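Local coordinates for protein elongation factor G (Thermus thermophilus, PDB 2DY1) that binds GTP and magnesium and probably acts as a translational GTPase in the elongation phase of protein synthesis, at residues L95-D99 / L303-R307; L285-V291 / L356-L362; P381-L387 / E422-H428; V451-Y456 / L619-E624. One frame throughout, in Å; residues are numbered along the deposited sequence.

Overall arrangement
Contacts 1 and 2 form one continuous region, their centres 10 Å apart: the neighbouring strands 285-294 and 298-307 of domain II carry one segment of each, joined by the backbone pairs Y306 N to L285 O (2.8 Å) and R304 N to K287 O (2.9 Å). Contact 1 ties this sheet to the GTP-binding domain; in contact 2 the side chain of K290 lies about 12 Å from the bound GTP and the magnesium ion. Contact 3, a strand pair of domain III, has its centre 26 Å from that of contact 2. Its E422 OE1 lies 2.9 Å from K453 N of contact 4, the loop junction on the other side of the chain's centre from contacts 1 and 2.

Contact 1 (L95-D99 / L303-R307); sequences LEAAD and LRLYR
A single arginine, R304, binds a backbone carbonyl and a carboxylate of 95-99 at once, from a strand more than 200 residues further on. Residues 95-97 lie in the C-terminal part of helix 88-97; A98 (phi/psi -107/167) and D99 are loop; the partner, 303-307, is a beta strand. The backbones come closest at A97 and R304, with CA atoms 5.8 Å apart and CB to CB 4.2 Å. R304 points toward 95-99 with chi1 t and chi2 p, so that NH1 donates to A97 O (2.8 Å) and to D99 OD1 (2.9 Å), while NH2 meets D99 OD2 (2.9 Å) in a two-pronged salt bridge. Its NE turns back to L305 O (2.9 Å), which fixes the guanidinium plane. Y306, chi1 m, turns its ring edge toward E96 and D99 and donates from OH to E96 O at 2.7 Å, so E96 O and A97 O each accept a side-chain donor of the strand. Y306 and R307 both face L285 in a classic beta bulge. The result is a buried polar interface between the GTP-binding domain and domain II. D99 has a second charged partner in R278, E96 accepts from A376 N and forms a salt bridge with K287, and the contact lies at the link from helix 88-97 to strand 100-106, with strands 9-16 and 285-294 and helix 275-279 packed around it.

Contact 2 (L285-V291 / L356-L362); sequences LAKVFKV and LHRGMVL
This is an antiparallel edge pairing within domain II, where the short outer strand 361-363 and the turn before it line strand 285-294. A286 and L362 form a hydrogen-bonded pair (CA-CA 5.0 Å), with A286 N to L362 O and L362 N to A286 O both 2.9 Å; K287 and V361 follow as a non-hydrogen-bonded pair (CA-CA 4.4 Å). The ladder then runs into a type II turn, H357 to M360, closed by M360 N to H357 O (3.1 Å). V288 bonds it through both its backbone N, which donates to M360 O (2.9 Å), and its backbone O, which accepts from G359 N (2.7 Å). G359, at phi/psi 93/-8, has a conformation that calls for glycine. V288, chi1 t, sets CG2 4.1 Å from M360 CB and 4.3 Å from L362 CD1, while L285 CD1 meets V361 CG1 at 4.0 Å. The extended R358 reaches across strand 285-294 near F289 and K290, where a water accepts from its NE (3.0 Å) and donates to F289 O (2.7 Å); its NH2 bonds G89 O, and K290 forms a salt bridge with E90, both in the GTP-binding domain. The arrangement is typical of the antiparallel beta-barrel second domain of translational GTPases.

Contact 3 (P381-L387 / E422-H428); sequences PNVPVAL and ELLLWGH
Two central strands of the ferredoxin-like (beta-alpha-beta-beta-alpha-beta) sheet of domain III, 383-387 and 423-427, run antiparallel, their axes 4.5 Å apart at closest approach, with 145° between their N-to-C directions. V383-G427 and V385-L425 are hydrogen-bonded pairs, P384-W426 and A386-L424 non-hydrogen-bonded ones. P384 has no amide proton, and its non-hydrogen-bonded pairing with W426 asks for none. Each bonded pair is closed both ways: V383 N to G427 O 3.0 Å, G427 N to V383 O 2.8 Å; V385 N to L425 O 3.0 Å, L425 N to V385 O 2.9 Å. L387 N adds a bond to L423 O (2.9 Å), and a water completes that last ring, donating to L387 O (2.9 Å) and accepting from L423 N (3.0 Å). At the other end N382 and V383 both face G427 in a classic beta bulge, where G427 O also takes a weak bond from N382 N (3.1 Å). V383, V385 and L425 face helix 430-442; L387 packs on F449, with its CD2 3.7 Å from L425 CB. W426 is on the opposite face, chi1 m, its NE1 bonded to E415 of strand 413-416; H428 NE2 is satisfied by P379 O, and E422 OE1 accepts from K453 N. Both rings receive prolines in CH-pi contacts: P381 CA 3.7 Å from the H428 ring centroid, P384 CB 3.4 Å from that of the W426 six-membered ring, 7° off its normal.

Contact 4 (V451-Y456 / L619-E624); sequences VPKVPY and LAEVLE
L623 overlaps the loop 451-456 along much of its length: its CB is 3.4 Å from V451 CG1, and its CD1 touches P452 O at 3.2 Å and V454 CG2 at 3.8 Å. Rotamer m,t on L623 carries the isobutyl group between the two valines, both with chi1 t. Residues 451-454 are extended, in a polyproline-II-like conformation (phi -59 to -82°, psi 131-149°), before P455 (phi/psi -81/74) centres an inverse gamma turn. In 619-624, V622 N bonds L619 O at 3.0 Å. The backbones stay well apart, with CA atoms 6.7 Å from V451 to L623 and 6.2 Å from V454 to A620, so side chains fill the gap. V454 CG2 meets A620 CB at 3.7 Å, P455 CD lies 4.1 Å from L619 CD2, and Y456 OH reaches A620 CB at 3.7 Å. V451 CG2 also rests 3.4 Å from E624 CD, whose carboxylate pairs with K627. This apolar, surface-lying seam joins the connection out of domain III to domain V. The first loop leads from strand 447-450 to strand 457-460, the second from strand 610-618 to helix 625-633, with E624 at its N-cap position, and strand 569-583 flanks V454 and L619.

Contact 1 (L95-D99 / L303-R307)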
# COMPACT_ATOMS: atom_id res chain seq x y z
N LEU A 95 -5.56 -7.39 6.83
CA LEU A 95 -5.52 -7.13 8.27
C LEU A 95 -6.82 -6.47 8.72
O LEU A 95 -7.35 -6.80 9.78
CB LEU A 95 -4.28 -6.29 8.61
CG LEU A 95 -2.97 -7.11 8.55
CD1 LEU A 95 -1.77 -6.19 8.48
CD2 LEU A 95 -2.89 -8.07 9.75
N GLU A 96 -7.34 -5.54 7.92
CA GLU A 96 -8.62 -4.87 8.23
C GLU A 96 -9.73 -5.88 8.40
O GLU A 96 -10.63 -5.72 9.24
CB GLU A 96 -9.06 -3.98 7.08
CG GLU A 96 -8.61 -2.59 7.06
CD GLU A 96 -9.52 -1.79 6.14
OE1 GLU A 96 -9.26 -0.61 5.96
OE2 GLU A 96 -10.50 -2.36 5.61
N ALA A 97 -9.70 -6.91 7.55
CA ALA A 97 -10.70 -7.95 7.51
C ALA A 97 -10.64 -8.99 8.60
O ALA A 97 -11.59 -9.72 8.79
CB ALA A 97 -10.64 -8.67 6.15
N ALA A 98 -9.51 -9.08 9.30
CA ALA A 98 -9.34 -10.14 10.30
C ALA A 98 -9.43 -9.63 11.73
O ALA A 98 -9.37 -8.43 11.95
CB ALA A 98 -7.99 -10.81 10.09
N ASP A 99 -9.54 -10.57 12.67
CA ASP A 99 -9.60 -10.21 14.08
C ASP A 99 -8.27 -10.51 14.78
O ASP A 99 -8.12 -10.24 15.99
CB ASP A 99 -10.74 -10.97 14.78
CG ASP A 99 -12.10 -10.64 14.20
OD1 ASP A 99 -12.26 -9.53 13.65
OD2 ASP A 99 -13.01 -11.50 14.31
N LEU A 303 -16.31 -9.95 1.19
CA LEU A 303 -16.89 -9.33 2.37
C LEU A 303 -16.55 -10.03 3.64
O LEU A 303 -16.65 -11.24 3.73
CB LEU A 303 -18.42 -9.37 2.26
CG LEU A 303 -19.23 -8.32 1.51
CD1 LEU A 303 -18.76 -8.22 0.07
CD2 LEU A 303 -20.71 -8.74 1.57
N ARG A 304 -16.15 -9.26 4.65
CA ARG A 304 -15.92 -9.83 5.97
C ARG A 304 -17.19 -9.51 6.76
O ARG A 304 -17.62 -8.35 6.80
CB ARG A 304 -14.74 -9.18 6.67
CG ARG A 304 -14.76 -9.40 8.21
CD ARG A 304 -14.58 -10.87 8.60
NE ARG A 304 -15.05 -11.09 9.97
CZ ARG A 304 -14.37 -10.84 11.08
NH1 ARG A 304 -13.13 -10.35 11.04
NH2 ARG A 304 -14.97 -11.02 12.26
N LEU A 305 -17.79 -10.53 7.37
CA LEU A 305 -18.97 -10.33 8.22
C LEU A 305 -18.40 -10.25 9.63
O LEU A 305 -17.94 -11.25 10.19
CB LEU A 305 -19.93 -11.52 8.07
CG LEU A 305 -21.24 -11.45 8.88
CD1 LEU A 305 -22.03 -10.21 8.47
CD2 LEU A 305 -22.05 -12.71 8.61
N TYR A 306 -18.42 -9.06 10.20
CA TYR A 306 -17.87 -8.84 11.53
C TYR A 306 -18.79 -9.24 12.64
O TYR A 306 -18.36 -9.67 13.70
CB TYR A 306 -17.52 -7.36 11.73
CG TYR A 306 -16.39 -6.82 10.87
CD1 TYR A 306 -15.07 -7.23 11.07
CD2 TYR A 306 -16.63 -5.86 9.88
CE1 TYR A 306 -14.01 -6.70 10.33
CE2 TYR A 306 -15.57 -5.32 9.11
CZ TYR A 306 -14.27 -5.74 9.36
OH TYR A 306 -13.23 -5.19 8.63
N ARG A 307 -20.08 -9.08 12.38
CA ARG A 307 -21.07 -9.34 13.42
C ARG A 307 -22.34 -9.73 12.74
O ARG A 307 -22.58 -9.30 11.62
CB ARG A 307 -21.31 -8.06 14.22
CG ARG A 307 -22.13 -8.21 15.52
CD ARG A 307 -22.20 -6.87 16.24
NE ARG A 307 -22.89 -5.85 15.45
CZ ARG A 307 -22.72 -4.55 15.60
NH1 ARG A 307 -21.87 -4.09 16.52
NH2 ARG A 307 -23.39 -3.70 14.84

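Contact 2 (L285-V291 / L356-L362)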
# COMPACT_ATOMS: atom_id res chain seq x y z
N LEU A 285 -22.90 -6.49 10.47
CA LEU A 285 -21.94 -5.41 10.20
C LEU A 285 -20.90 -6.10 9.36
O LEU A 285 -20.38 -7.14 9.76
CB LEU A 285 -21.30 -4.87 11.48
CG LEU A 285 -20.16 -3.86 11.24
CD1 LEU A 285 -20.68 -2.61 10.51
CD2 LEU A 285 -19.52 -3.49 12.57
N ALA A 286 -20.63 -5.55 8.18
CA ALA A 286 -19.68 -6.14 7.25
C ALA A 286 -18.96 -5.07 6.45
O ALA A 286 -19.33 -3.89 6.44
CB ALA A 286 -20.42 -7.07 6.28
N LYS A 287 -17.92 -5.49 5.74
CA LYS A 287 -17.17 -4.55 4.93
C LYS A 287 -16.56 -5.26 3.73
O LYS A 287 -16.15 -6.42 3.85
CB LYS A 287 -16.06 -3.92 5.78
CG LYS A 287 -15.22 -2.91 5.04
CD LYS A 287 -14.32 -2.13 6.01
CE LYS A 287 -13.48 -1.13 5.27
NZ LYS A 287 -12.69 -0.28 6.20
N VAL A 288 -16.50 -4.59 2.58
CA VAL A 288 -15.87 -5.17 1.39
C VAL A 288 -14.39 -4.82 1.59
O VAL A 288 -14.01 -3.65 1.51
CB VAL A 288 -16.39 -4.47 0.11
CG1 VAL A 288 -15.63 -4.98 -1.11
CG2 VAL A 288 -17.89 -4.75 -0.07
N PHE A 289 -13.55 -5.83 1.86
CA PHE A 289 -12.14 -5.54 2.11
C PHE A 289 -11.27 -5.65 0.88
O PHE A 289 -10.15 -5.19 0.87
CB PHE A 289 -11.58 -6.42 3.26
CG PHE A 289 -11.44 -7.87 2.92
CD1 PHE A 289 -10.21 -8.38 2.47
CD2 PHE A 289 -12.51 -8.74 3.11
CE1 PHE A 289 -10.08 -9.77 2.21
CE2 PHE A 289 -12.39 -10.10 2.86
CZ PHE A 289 -11.17 -10.62 2.42
N LYS A 290 -11.79 -6.32 -0.14
CA LYS A 290 -11.06 -6.40 -1.42
C LYS A 290 -12.00 -6.79 -2.53
O LYS A 290 -13.11 -7.30 -2.30
CB LYS A 290 -9.90 -7.42 -1.37
CG LYS A 290 -10.34 -8.86 -1.29
CD LYS A 290 -9.20 -9.86 -1.57
CE LYS A 290 -8.99 -10.02 -3.09
NZ LYS A 290 -7.68 -10.67 -3.43
N VAL A 291 -11.52 -6.59 -3.76
CA VAL A 291 -12.31 -6.89 -4.93
C VAL A 291 -11.43 -7.57 -5.97
O VAL A 291 -10.25 -7.24 -6.08
CB VAL A 291 -12.84 -5.58 -5.56
CG1 VAL A 291 -13.40 -5.84 -6.96
CG2 VAL A 291 -13.95 -4.98 -4.67
N LEU A 356 -20.29 -3.02 -5.92
CA LEU A 356 -19.68 -3.10 -4.58
C LEU A 356 -18.19 -2.82 -4.69
O LEU A 356 -17.47 -3.55 -5.36
CB LEU A 356 -19.89 -4.49 -3.98
CG LEU A 356 -21.35 -4.88 -3.70
CD1 LEU A 356 -21.43 -6.31 -3.16
CD2 LEU A 356 -21.95 -3.88 -2.71
N HIS A 357 -17.73 -1.78 -4.00
CA HIS A 357 -16.33 -1.36 -4.07
C HIS A 357 -15.54 -1.57 -2.81
O HIS A 357 -16.11 -1.64 -1.71
CB HIS A 357 -16.30 0.12 -4.45
CG HIS A 357 -17.18 0.45 -5.62
ND1 HIS A 357 -16.95 -0.03 -6.89
CD2 HIS A 357 -18.30 1.21 -5.70
CE1 HIS A 357 -17.90 0.41 -7.70
NE2 HIS A 357 -18.73 1.16 -7.00
N ARG A 358 -14.22 -1.64 -2.94
CA ARG A 358 -13.37 -1.83 -1.78
C ARG A 358 -13.65 -0.72 -0.76
O ARG A 358 -13.75 0.46 -1.14
CB ARG A 358 -11.90 -1.76 -2.19
CG ARG A 358 -10.89 -2.05 -1.06
CD ARG A 358 -9.45 -1.92 -1.59
NE ARG A 358 -8.43 -2.33 -0.61
CZ ARG A 358 -8.03 -1.60 0.44
NH1 ARG A 358 -8.54 -0.39 0.67
NH2 ARG A 358 -7.11 -2.08 1.26
N GLY A 359 -13.78 -1.10 0.51
CA GLY A 359 -13.99 -0.14 1.58
C GLY A 359 -15.44 0.13 1.96
O GLY A 359 -15.71 0.82 2.96
N MET A 360 -16.35 -0.39 1.17
CA MET A 360 -17.78 -0.19 1.39
C MET A 360 -18.25 -0.94 2.64
O MET A 360 -17.98 -2.13 2.82
CB MET A 360 -18.53 -0.70 0.16
CG MET A 360 -19.95 -0.25 -0.00
SD MET A 360 -20.44 -0.71 -1.67
CE MET A 360 -19.62 0.27 -2.51
N VAL A 361 -18.98 -0.23 3.51
CA VAL A 361 -19.51 -0.82 4.73
C VAL A 361 -20.95 -1.26 4.48
O VAL A 361 -21.70 -0.61 3.74
CB VAL A 361 -19.45 0.21 5.87
CG1 VAL A 361 -19.92 -0.42 7.19
CG2 VAL A 361 -18.01 0.74 6.01
N LEU A 362 -21.33 -2.40 5.06
CA LEU A 362 -22.68 -2.93 4.90
C LEU A 362 -23.23 -3.20 6.29
O LEU A 362 -22.51 -3.62 7.18
CB LEU A 362 -22.65 -4.22 4.07
CG LEU A 362 -21.87 -4.06 2.76
CD1 LEU A 362 -21.39 -5.42 2.29
CD2 LEU A 362 -22.73 -3.40 1.74
O HOH W 1 -7.56 -5.11 0.14

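Contact 3 (P381-L387 / E422-H428)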
# COMPACT_ATOMS: atom_id res chain seq x y z
N PRO A 381 0.34 6.04 -3.47
CA PRO A 381 1.39 5.42 -4.29
C PRO A 381 2.34 6.55 -4.69
O PRO A 381 1.90 7.67 -4.96
CB PRO A 381 0.62 4.85 -5.48
CG PRO A 381 -0.61 5.75 -5.59
CD PRO A 381 -0.97 6.01 -4.14
N ASN A 382 3.63 6.26 -4.77
CA ASN A 382 4.60 7.31 -5.06
C ASN A 382 5.50 7.08 -6.25
O ASN A 382 6.43 7.86 -6.45
CB ASN A 382 5.47 7.51 -3.83
CG ASN A 382 6.32 6.29 -3.52
OD1 ASN A 382 5.83 5.15 -3.53
ND2 ASN A 382 7.60 6.51 -3.24
N VAL A 383 5.25 6.02 -7.01
CA VAL A 383 6.08 5.71 -8.19
C VAL A 383 5.26 5.94 -9.43
O VAL A 383 4.32 5.19 -9.73
CB VAL A 383 6.56 4.25 -8.18
CG1 VAL A 383 7.43 3.99 -9.40
CG2 VAL A 383 7.34 3.98 -6.90
N PRO A 384 5.61 6.98 -10.20
CA PRO A 384 4.84 7.27 -11.41
C PRO A 384 5.44 6.81 -12.72
O PRO A 384 6.65 6.81 -12.89
CB PRO A 384 4.76 8.78 -11.37
CG PRO A 384 6.17 9.13 -10.96
CD PRO A 384 6.54 8.09 -9.90
N VAL A 385 4.56 6.42 -13.63
CA VAL A 385 4.96 6.08 -14.99
C VAL A 385 3.91 6.69 -15.90
O VAL A 385 2.75 6.85 -15.51
CB VAL A 385 5.05 4.54 -15.28
CG1 VAL A 385 6.20 3.91 -14.49
CG2 VAL A 385 3.74 3.86 -14.97
N ALA A 386 4.29 7.08 -17.12
CA ALA A 386 3.30 7.59 -18.06
C ALA A 386 2.85 6.37 -18.85
O ALA A 386 3.67 5.53 -19.22
CB ALA A 386 3.93 8.63 -19.00
N LEU A 387 1.54 6.25 -19.07
CA LEU A 387 0.93 5.11 -19.76
C LEU A 387 0.64 5.38 -21.22
O LEU A 387 0.13 6.45 -21.56
CB LEU A 387 -0.41 4.74 -19.13
CG LEU A 387 -0.62 4.09 -17.78
CD1 LEU A 387 -1.99 3.39 -17.80
CD2 LEU A 387 0.45 3.10 -17.50
N GLU A 422 0.28 14.14 -19.90
CA GLU A 422 0.37 12.68 -19.86
C GLU A 422 -0.64 12.01 -18.93
O GLU A 422 -1.13 12.64 -17.99
CB GLU A 422 1.79 12.25 -19.44
CG GLU A 422 2.88 12.72 -20.39
CD GLU A 422 4.23 12.09 -20.08
OE1 GLU A 422 4.68 12.20 -18.93
OE2 GLU A 422 4.83 11.49 -20.99
N LEU A 423 -0.94 10.75 -19.21
CA LEU A 423 -1.82 9.95 -18.37
C LEU A 423 -0.85 9.18 -17.47
O LEU A 423 -0.08 8.33 -17.95
CB LEU A 423 -2.64 8.97 -19.22
CG LEU A 423 -3.52 8.01 -18.42
CD1 LEU A 423 -4.54 8.80 -17.60
CD2 LEU A 423 -4.20 7.04 -19.34
N LEU A 424 -0.88 9.46 -16.18
CA LEU A 424 0.06 8.81 -15.27
C LEU A 424 -0.59 7.75 -14.43
O LEU A 424 -1.74 7.89 -14.01
CB LEU A 424 0.69 9.83 -14.33
CG LEU A 424 1.44 11.02 -14.95
CD1 LEU A 424 2.02 11.85 -13.82
CD2 LEU A 424 2.55 10.52 -15.89
N LEU A 425 0.16 6.68 -14.20
CA LEU A 425 -0.27 5.59 -13.32
C LEU A 425 0.74 5.62 -12.17
O LEU A 425 1.95 5.60 -12.38
CB LEU A 425 -0.21 4.24 -14.01
CG LEU A 425 -0.71 3.07 -13.13
CD1 LEU A 425 -2.20 3.23 -12.81
CD2 LEU A 425 -0.48 1.76 -13.86
N TRP A 426 0.24 5.72 -10.94
CA TRP A 426 1.10 5.74 -9.77
C TRP A 426 0.95 4.44 -9.01
O TRP A 426 -0.17 4.01 -8.74
CB TRP A 426 0.69 6.85 -8.83
CG TRP A 426 0.91 8.21 -9.33
CD1 TRP A 426 0.08 8.94 -10.14
CD2 TRP A 426 1.99 9.07 -8.98
NE1 TRP A 426 0.58 10.21 -10.30
CE2 TRP A 426 1.75 10.31 -9.59
CE3 TRP A 426 3.14 8.90 -8.20
CZ2 TRP A 426 2.63 11.40 -9.45
CZ3 TRP A 426 4.01 9.97 -8.05
CH2 TRP A 426 3.75 11.21 -8.68
N GLY A 427 2.08 3.83 -8.65
CA GLY A 427 2.05 2.57 -7.93
C GLY A 427 2.99 2.59 -6.74
O GLY A 427 3.62 3.61 -6.44
N HIS A 428 3.12 1.44 -6.08
CA HIS A 428 3.94 1.34 -4.89
C HIS A 428 5.31 0.74 -5.06
O HIS A 428 6.01 0.51 -4.08
CB HIS A 428 3.15 0.58 -3.81
CG HIS A 428 2.03 1.38 -3.22
ND1 HIS A 428 0.75 1.38 -3.72
CD2 HIS A 428 2.03 2.27 -2.20
CE1 HIS A 428 0.00 2.22 -3.02
NE2 HIS A 428 0.76 2.77 -2.09
O HOH W 2 0.67 9.24 -21.22

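Contact 4 (V451-Y456 / L619-E624)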
# COMPACT_ATOMS: atom_id res chain seq x y z
N VAL A 451 9.10 6.96 -18.74
CA VAL A 451 9.44 7.84 -17.64
C VAL A 451 8.63 9.11 -17.89
O VAL A 451 8.64 9.65 -19.00
CB VAL A 451 10.93 8.20 -17.64
CG1 VAL A 451 11.24 9.18 -16.52
CG2 VAL A 451 11.78 6.93 -17.49
N PRO A 452 7.91 9.61 -16.87
CA PRO A 452 7.12 10.83 -17.06
C PRO A 452 7.97 12.02 -17.48
O PRO A 452 9.13 12.14 -17.08
CB PRO A 452 6.51 11.08 -15.67
CG PRO A 452 6.41 9.68 -15.08
CD PRO A 452 7.73 9.05 -15.51
N LYS A 453 7.36 12.90 -18.27
CA LYS A 453 8.02 14.13 -18.70
C LYS A 453 8.14 15.04 -17.48
O LYS A 453 7.25 15.06 -16.63
CB LYS A 453 7.18 14.81 -19.78
CG LYS A 453 7.14 14.05 -21.07
CD LYS A 453 6.24 14.74 -22.06
CE LYS A 453 6.20 14.01 -23.39
NZ LYS A 453 5.29 14.71 -24.34
N VAL A 454 9.22 15.80 -17.40
CA VAL A 454 9.43 16.71 -16.28
C VAL A 454 8.66 18.00 -16.51
O VAL A 454 8.67 18.56 -17.61
CB VAL A 454 10.93 17.05 -16.11
CG1 VAL A 454 11.12 18.12 -15.05
CG2 VAL A 454 11.70 15.80 -15.73
N PRO A 455 7.95 18.48 -15.49
CA PRO A 455 7.19 19.72 -15.63
C PRO A 455 8.06 20.96 -15.48
O PRO A 455 8.02 21.65 -14.45
CB PRO A 455 6.13 19.59 -14.54
CG PRO A 455 6.87 18.87 -13.46
CD PRO A 455 7.61 17.79 -14.23
N TYR A 456 8.86 21.24 -16.50
CA TYR A 456 9.72 22.42 -16.50
C TYR A 456 8.84 23.66 -16.49
O TYR A 456 7.67 23.62 -16.88
CB TYR A 456 10.60 22.45 -17.74
CG TYR A 456 11.66 21.38 -17.76
CD1 TYR A 456 12.77 21.45 -16.92
CD2 TYR A 456 11.53 20.27 -18.60
CE1 TYR A 456 13.73 20.43 -16.91
CE2 TYR A 456 12.49 19.26 -18.60
CZ TYR A 456 13.58 19.34 -17.75
OH TYR A 456 14.50 18.32 -17.74
N LEU A 619 14.46 16.65 -10.14
CA LEU A 619 13.53 15.55 -10.38
C LEU A 619 13.93 14.80 -11.64
O LEU A 619 13.79 13.58 -11.73
CB LEU A 619 12.10 16.08 -10.55
CG LEU A 619 11.06 15.05 -10.98
CD1 LEU A 619 10.79 14.11 -9.80
CD2 LEU A 619 9.78 15.75 -11.42
N ALA A 620 14.44 15.53 -12.62
CA ALA A 620 14.84 14.96 -13.90
C ALA A 620 15.97 13.95 -13.78
O ALA A 620 16.21 13.19 -14.71
CB ALA A 620 15.24 16.08 -14.86
N GLU A 621 16.65 13.95 -12.65
CA GLU A 621 17.77 13.03 -12.45
C GLU A 621 17.40 11.82 -11.60
O GLU A 621 18.23 10.93 -11.41
CB GLU A 621 18.93 13.76 -11.77
CG GLU A 621 19.48 14.93 -12.55
CD GLU A 621 20.02 14.51 -13.90
OE1 GLU A 621 20.95 13.68 -13.93
OE2 GLU A 621 19.52 15.01 -14.92
N VAL A 622 16.17 11.78 -11.10
CA VAL A 622 15.73 10.69 -10.23
C VAL A 622 14.36 10.09 -10.53
O VAL A 622 13.75 9.50 -9.64
CB VAL A 622 15.70 11.15 -8.76
CG1 VAL A 622 17.13 11.33 -8.23
CG2 VAL A 622 14.92 12.45 -8.63
N LEU A 623 13.86 10.22 -11.75
CA LEU A 623 12.55 9.67 -12.05
C LEU A 623 12.53 8.15 -11.98
O LEU A 623 11.47 7.54 -11.82
CB LEU A 623 12.07 10.15 -13.41
CG LEU A 623 11.52 11.59 -13.37
CD1 LEU A 623 11.34 12.10 -14.78
CD2 LEU A 623 10.19 11.60 -12.62
N GLU A 624 13.70 7.53 -12.11
CA GLU A 624 13.78 6.08 -12.01
C GLU A 624 14.75 5.67 -10.92
O GLU A 624 15.35 4.60 -10.99
CB GLU A 624 14.20 5.44 -13.34
CG GLU A 624 13.15 5.59 -14.41
CD GLU A 624 13.29 4.58 -15.51
OE1 GLU A 624 14.36 4.51 -16.14
OE2 GLU A 624 12.31 3.84 -15.75